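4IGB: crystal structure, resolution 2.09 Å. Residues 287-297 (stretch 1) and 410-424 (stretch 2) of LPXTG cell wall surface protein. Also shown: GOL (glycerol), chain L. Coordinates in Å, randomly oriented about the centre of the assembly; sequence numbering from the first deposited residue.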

# COMPACT_ATOMS: atom_id res chain seq x y z
N ILE B 287 3.43 -1.67 -2.24
CA ILE B 287 4.22 -1.49 -1.04
C ILE B 287 5.60 -1.00 -1.45
O ILE B 287 6.04 -1.20 -2.60
CB ILE B 287 4.41 -2.79 -0.22
CG1 ILE B 287 5.09 -3.86 -1.08
CG2 ILE B 287 3.09 -3.28 0.35
CD1 ILE B 287 5.55 -5.08 -0.28
N GLU B 288 6.28 -0.37 -0.51
CA GLU B 288 7.65 0.05 -0.73
C GLU B 288 8.57 -1.16 -0.66
O GLU B 288 8.16 -2.22 -0.16
CB GLU B 288 8.03 1.12 0.29
CG GLU B 288 7.17 2.37 0.11
CD GLU B 288 7.06 3.22 1.36
OE1 GLU B 288 7.81 4.21 1.45
OE2 GLU B 288 6.23 2.89 2.26
N LYS B 289 9.78 -1.02 -1.17
CA LYS B 289 10.71 -2.15 -1.30
C LYS B 289 11.83 -2.14 -0.28
O LYS B 289 12.56 -1.16 -0.16
CB LYS B 289 11.38 -2.14 -2.68
CG LYS B 289 10.62 -2.87 -3.78
CD LYS B 289 11.51 -3.03 -5.02
CE LYS B 289 10.68 -3.38 -6.24
NZ LYS B 289 11.49 -3.34 -7.50
N ILE B 290 11.97 -3.23 0.47
CA ILE B 290 13.18 -3.45 1.24
C ILE B 290 13.75 -4.75 0.70
O ILE B 290 13.44 -5.83 1.18
CB ILE B 290 12.94 -3.53 2.78
CG1 ILE B 290 12.48 -2.17 3.32
CG2 ILE B 290 14.22 -3.94 3.52
CD1 ILE B 290 12.07 -2.19 4.79
N ASP B 291 14.58 -4.62 -0.32
CA ASP B 291 15.00 -5.77 -1.10
C ASP B 291 16.40 -5.52 -1.66
O ASP B 291 16.62 -4.57 -2.40
CB ASP B 291 13.98 -6.00 -2.23
CG ASP B 291 14.47 -6.98 -3.28
OD1 ASP B 291 15.34 -7.82 -2.98
OD2 ASP B 291 13.97 -6.91 -4.43
N PRO B 292 17.35 -6.40 -1.31
CA PRO B 292 17.13 -7.64 -0.54
C PRO B 292 16.72 -7.45 0.91
O PRO B 292 17.02 -6.44 1.52
CB PRO B 292 18.50 -8.33 -0.60
CG PRO B 292 19.47 -7.21 -0.81
CD PRO B 292 18.76 -6.21 -1.68
N ARG B 293 16.05 -8.45 1.47
CA ARG B 293 15.76 -8.50 2.90
C ARG B 293 17.08 -8.59 3.65
O ARG B 293 18.11 -8.91 3.06
CB ARG B 293 14.90 -9.72 3.23
CG ARG B 293 13.53 -9.70 2.58
CD ARG B 293 12.92 -11.10 2.54
NE ARG B 293 12.98 -11.78 3.83
CZ ARG B 293 12.58 -13.04 4.04
NH1 ARG B 293 12.65 -13.58 5.25
NH2 ARG B 293 12.12 -13.76 3.02
N PRO B 294 17.04 -8.33 4.96
CA PRO B 294 18.27 -8.52 5.74
C PRO B 294 18.76 -9.96 5.64
O PRO B 294 17.95 -10.90 5.59
CB PRO B 294 17.83 -8.18 7.17
CG PRO B 294 16.76 -7.15 6.96
CD PRO B 294 16.00 -7.63 5.74
N VAL B 295 20.08 -10.11 5.59
CA VAL B 295 20.71 -11.42 5.53
C VAL B 295 21.32 -11.76 6.89
O VAL B 295 22.17 -11.03 7.42
CB VAL B 295 21.82 -11.46 4.45
CG1 VAL B 295 22.50 -12.81 4.44
CG2 VAL B 295 21.23 -11.14 3.08
N LEU B 296 20.88 -12.88 7.46
CA LEU B 296 21.32 -13.27 8.78
C LEU B 296 22.13 -14.54 8.69
O LEU B 296 21.74 -15.48 7.99
CB LEU B 296 20.11 -13.49 9.70
CG LEU B 296 20.44 -13.92 11.14
CD1 LEU B 296 21.19 -12.81 11.86
CD2 LEU B 296 19.17 -14.30 11.89
N GLU B 297 23.24 -14.57 9.40
CA GLU B 297 24.12 -15.73 9.42
C GLU B 297 24.47 -16.05 10.87
O GLU B 297 24.51 -15.16 11.71
CB GLU B 297 25.40 -15.44 8.63
CG GLU B 297 25.15 -14.83 7.26
CD GLU B 297 26.43 -14.36 6.57
OE1 GLU B 297 26.61 -13.14 6.39
OE2 GLU B 297 27.26 -15.22 6.20
N ASP B 410 16.86 -20.97 17.35
CA ASP B 410 16.50 -20.18 16.18
C ASP B 410 16.79 -18.70 16.41
O ASP B 410 16.87 -18.24 17.55
CB ASP B 410 15.00 -20.35 15.86
CG ASP B 410 14.67 -21.74 15.36
OD1 ASP B 410 15.55 -22.36 14.73
OD2 ASP B 410 13.54 -22.21 15.60
N ASN B 411 16.92 -17.96 15.31
CA ASN B 411 17.08 -16.52 15.41
C ASN B 411 16.61 -15.81 14.14
O ASN B 411 16.75 -16.32 13.03
CB ASN B 411 18.54 -16.18 15.73
CG ASN B 411 18.76 -14.70 15.95
OD1 ASN B 411 19.31 -14.02 15.09
ND2 ASN B 411 18.33 -14.19 17.10
N THR B 412 16.02 -14.63 14.32
CA THR B 412 15.55 -13.79 13.23
C THR B 412 15.78 -12.35 13.65
O THR B 412 15.61 -12.00 14.82
CB THR B 412 14.04 -14.04 12.93
OG1 THR B 412 13.88 -15.33 12.36
CG2 THR B 412 13.47 -13.00 11.95
N VAL B 413 16.21 -11.50 12.71
CA VAL B 413 16.37 -10.11 13.06
C VAL B 413 15.47 -9.32 12.14
O VAL B 413 15.16 -9.78 11.05
CB VAL B 413 17.85 -9.64 13.01
CG1 VAL B 413 18.36 -9.52 11.55
CG2 VAL B 413 17.99 -8.33 13.72
N THR B 414 15.03 -8.15 12.60
CA THR B 414 14.08 -7.33 11.83
C THR B 414 14.54 -5.89 11.64
O THR B 414 14.84 -5.19 12.60
CB THR B 414 12.70 -7.32 12.51
OG1 THR B 414 12.22 -8.66 12.61
CG2 THR B 414 11.70 -6.50 11.69
N LEU B 415 14.55 -5.45 10.39
CA LEU B 415 14.90 -4.08 10.08
C LEU B 415 13.64 -3.24 10.10
O LEU B 415 12.61 -3.64 9.56
CB LEU B 415 15.56 -3.98 8.71
CG LEU B 415 15.88 -2.59 8.15
CD1 LEU B 415 16.86 -1.83 9.04
CD2 LEU B 415 16.43 -2.71 6.73
N HIS B 416 13.73 -2.10 10.75
CA HIS B 416 12.68 -1.10 10.69
C HIS B 416 13.21 0.16 10.03
O HIS B 416 14.33 0.60 10.31
CB HIS B 416 12.16 -0.79 12.08
CG HIS B 416 11.58 -1.98 12.78
ND1 HIS B 416 10.24 -2.26 12.77
CD2 HIS B 416 12.18 -2.98 13.48
CE1 HIS B 416 10.02 -3.38 13.45
NE2 HIS B 416 11.18 -3.83 13.89
N VAL B 417 12.40 0.72 9.15
CA VAL B 417 12.67 1.98 8.47
C VAL B 417 11.33 2.71 8.55
O VAL B 417 10.35 2.24 8.01
CB VAL B 417 13.03 1.73 6.98
CG1 VAL B 417 13.16 3.05 6.23
CG2 VAL B 417 14.33 0.92 6.87
N ASP B 418 11.29 3.84 9.26
CA ASP B 418 10.02 4.43 9.71
C ASP B 418 9.11 3.32 10.27
O ASP B 418 9.54 2.58 11.14
CB ASP B 418 9.32 5.21 8.60
CG ASP B 418 10.10 6.45 8.19
OD1 ASP B 418 11.06 6.81 8.90
OD2 ASP B 418 9.74 7.06 7.16
N ASN B 419 7.88 3.19 9.77
CA ASN B 419 6.98 2.13 10.24
C ASN B 419 7.04 0.87 9.36
O ASN B 419 6.24 -0.05 9.54
CB ASN B 419 5.53 2.63 10.34
CG ASN B 419 4.96 3.04 9.00
OD1 ASN B 419 5.72 3.36 8.07
ND2 ASN B 419 3.62 3.02 8.87
N LEU B 420 7.97 0.82 8.41
CA LEU B 420 8.15 -0.38 7.60
C LEU B 420 8.91 -1.45 8.37
O LEU B 420 9.61 -1.16 9.34
CB LEU B 420 8.90 -0.07 6.29
CG LEU B 420 8.28 1.11 5.53
CD1 LEU B 420 9.08 1.44 4.28
CD2 LEU B 420 6.80 0.81 5.21
N SER B 421 8.76 -2.69 7.93
CA SER B 421 9.40 -3.82 8.56
C SER B 421 9.93 -4.74 7.50
O SER B 421 9.30 -4.91 6.48
CB SER B 421 8.39 -4.61 9.39
OG SER B 421 8.42 -4.18 10.72
N ALA B 422 11.09 -5.33 7.76
CA ALA B 422 11.59 -6.42 6.93
C ALA B 422 12.37 -7.41 7.78
O ALA B 422 13.48 -7.13 8.22
CB ALA B 422 12.48 -5.88 5.83
N PRO B 423 11.79 -8.60 8.00
CA PRO B 423 12.53 -9.61 8.76
C PRO B 423 13.59 -10.28 7.91
O PRO B 423 13.41 -10.41 6.71
CB PRO B 423 11.46 -10.64 9.14
CG PRO B 423 10.19 -10.23 8.39
CD PRO B 423 10.55 -9.14 7.43
N SER B 424 14.67 -10.71 8.55
CA SER B 424 15.72 -11.46 7.88
C SER B 424 15.23 -12.89 7.63
O SER B 424 14.13 -13.26 8.04
CB SER B 424 16.94 -11.53 8.78
OG SER B 424 16.69 -12.40 9.88
C1 GOL L . 9.00 -5.22 1.60
O1 GOL L . 10.14 -5.37 0.80
C2 GOL L . 9.40 -4.62 2.94
O2 GOL L . 9.13 -5.56 3.97
C3 GOL L . 8.54 -3.39 3.14
O3 GOL L . 7.45 -3.45 2.24

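Extended stretches of chain tend to pack by alternation: every second residue turns its side chain to the partner, and the residues between face elsewhere. The contact between residues 287-297 and 410-424 of this LPXTG cell wall surface protein is a compact example, with one break. The hairpin formed by the second stretch doubles back through a type II' turn from V417 to L420, and its two arms are held in register by backbone hydrogen bonds, among them L415 N to A422 O and A422 N to L415 O, both 2.9 Å. In the segment that packs against it, E288, I290, R293, P294 and L296 direct their CA-to-CB bonds toward the hairpin, whereas K289, D291 and V295 direct theirs away. Alternation thus holds from 288 to 291 and from 294 to 296, and is broken at P292 and R293, so that R293 and P294 are consecutive inward residues. Three of the inward residues, I290, L296 and P294, have the most surface covered, and the contact is best read through them.

I290 has the largest covered area, 96 Å². Its side chain, with chi1 m and chi2 t, reaches both arms of the hairpin. CG2 rests 3.5 Å from A422 CB and 4.1 Å from L415 CD2, while CD1 lies 4.1 Å from L420 CB and 4.4 Å from V417 CG2. The approach to the A422 methyl is the closest of these. The packing is mainly apolar, though I290 CD1 also lies 4.2 Å from S421 O; beside it, E288 OE2 comes within 3.7 Å of L420 CD2 but finds its hydrogen-bonding partner elsewhere in the structure.

P294 carries the contact further along the hairpin. Its ring lies over the paired residues L415 and A422, with CG 3.8 Å from L415 CB and CD 3.9 Å from A422 CB. Here the backbones also draw together: the CA atoms of P294 and S424 are 4.4 Å apart, and S424 CA makes a CA-H...O contact of 3.2 Å with P294 O. No conventional backbone hydrogen bond joins the two stretches. The polar link comes instead from the preceding residue, R293, whose guanidinium receives two carbonyls at its edge, near its plane. NE donates to P423 O at 3.2 Å with an angle of 158°, and NH1 makes a weak bond to S424 O, also 3.2 Å but bent to 142°.

L296, the second residue of a strand that begins at V295 and continues later in the chain, covers the far end. Its CD2 approaches N411 OD1 to 3.2 Å, a close contact between a methyl and an oxygen already hydrogen-bonded elsewhere, and CD1 meets V413 CG1 at 4.4 Å. Its CB lies 3.6 Å from S424 OG, which accepts a hydrogen bond from V413 N at 3.0 Å and so helps tie the hairpin arms together beneath the leucine.

A glycerol, probably from the crystallisation liquor, bridges the stretches beside I290. I290 N donates to its O1 at 2.8 Å, its O3 donates to E288 O at 2.8 Å, and its O2 donates to S421 O at 2.6 Å. Polar bonding thus borders an interface whose greatest coverage falls on apolar side chains.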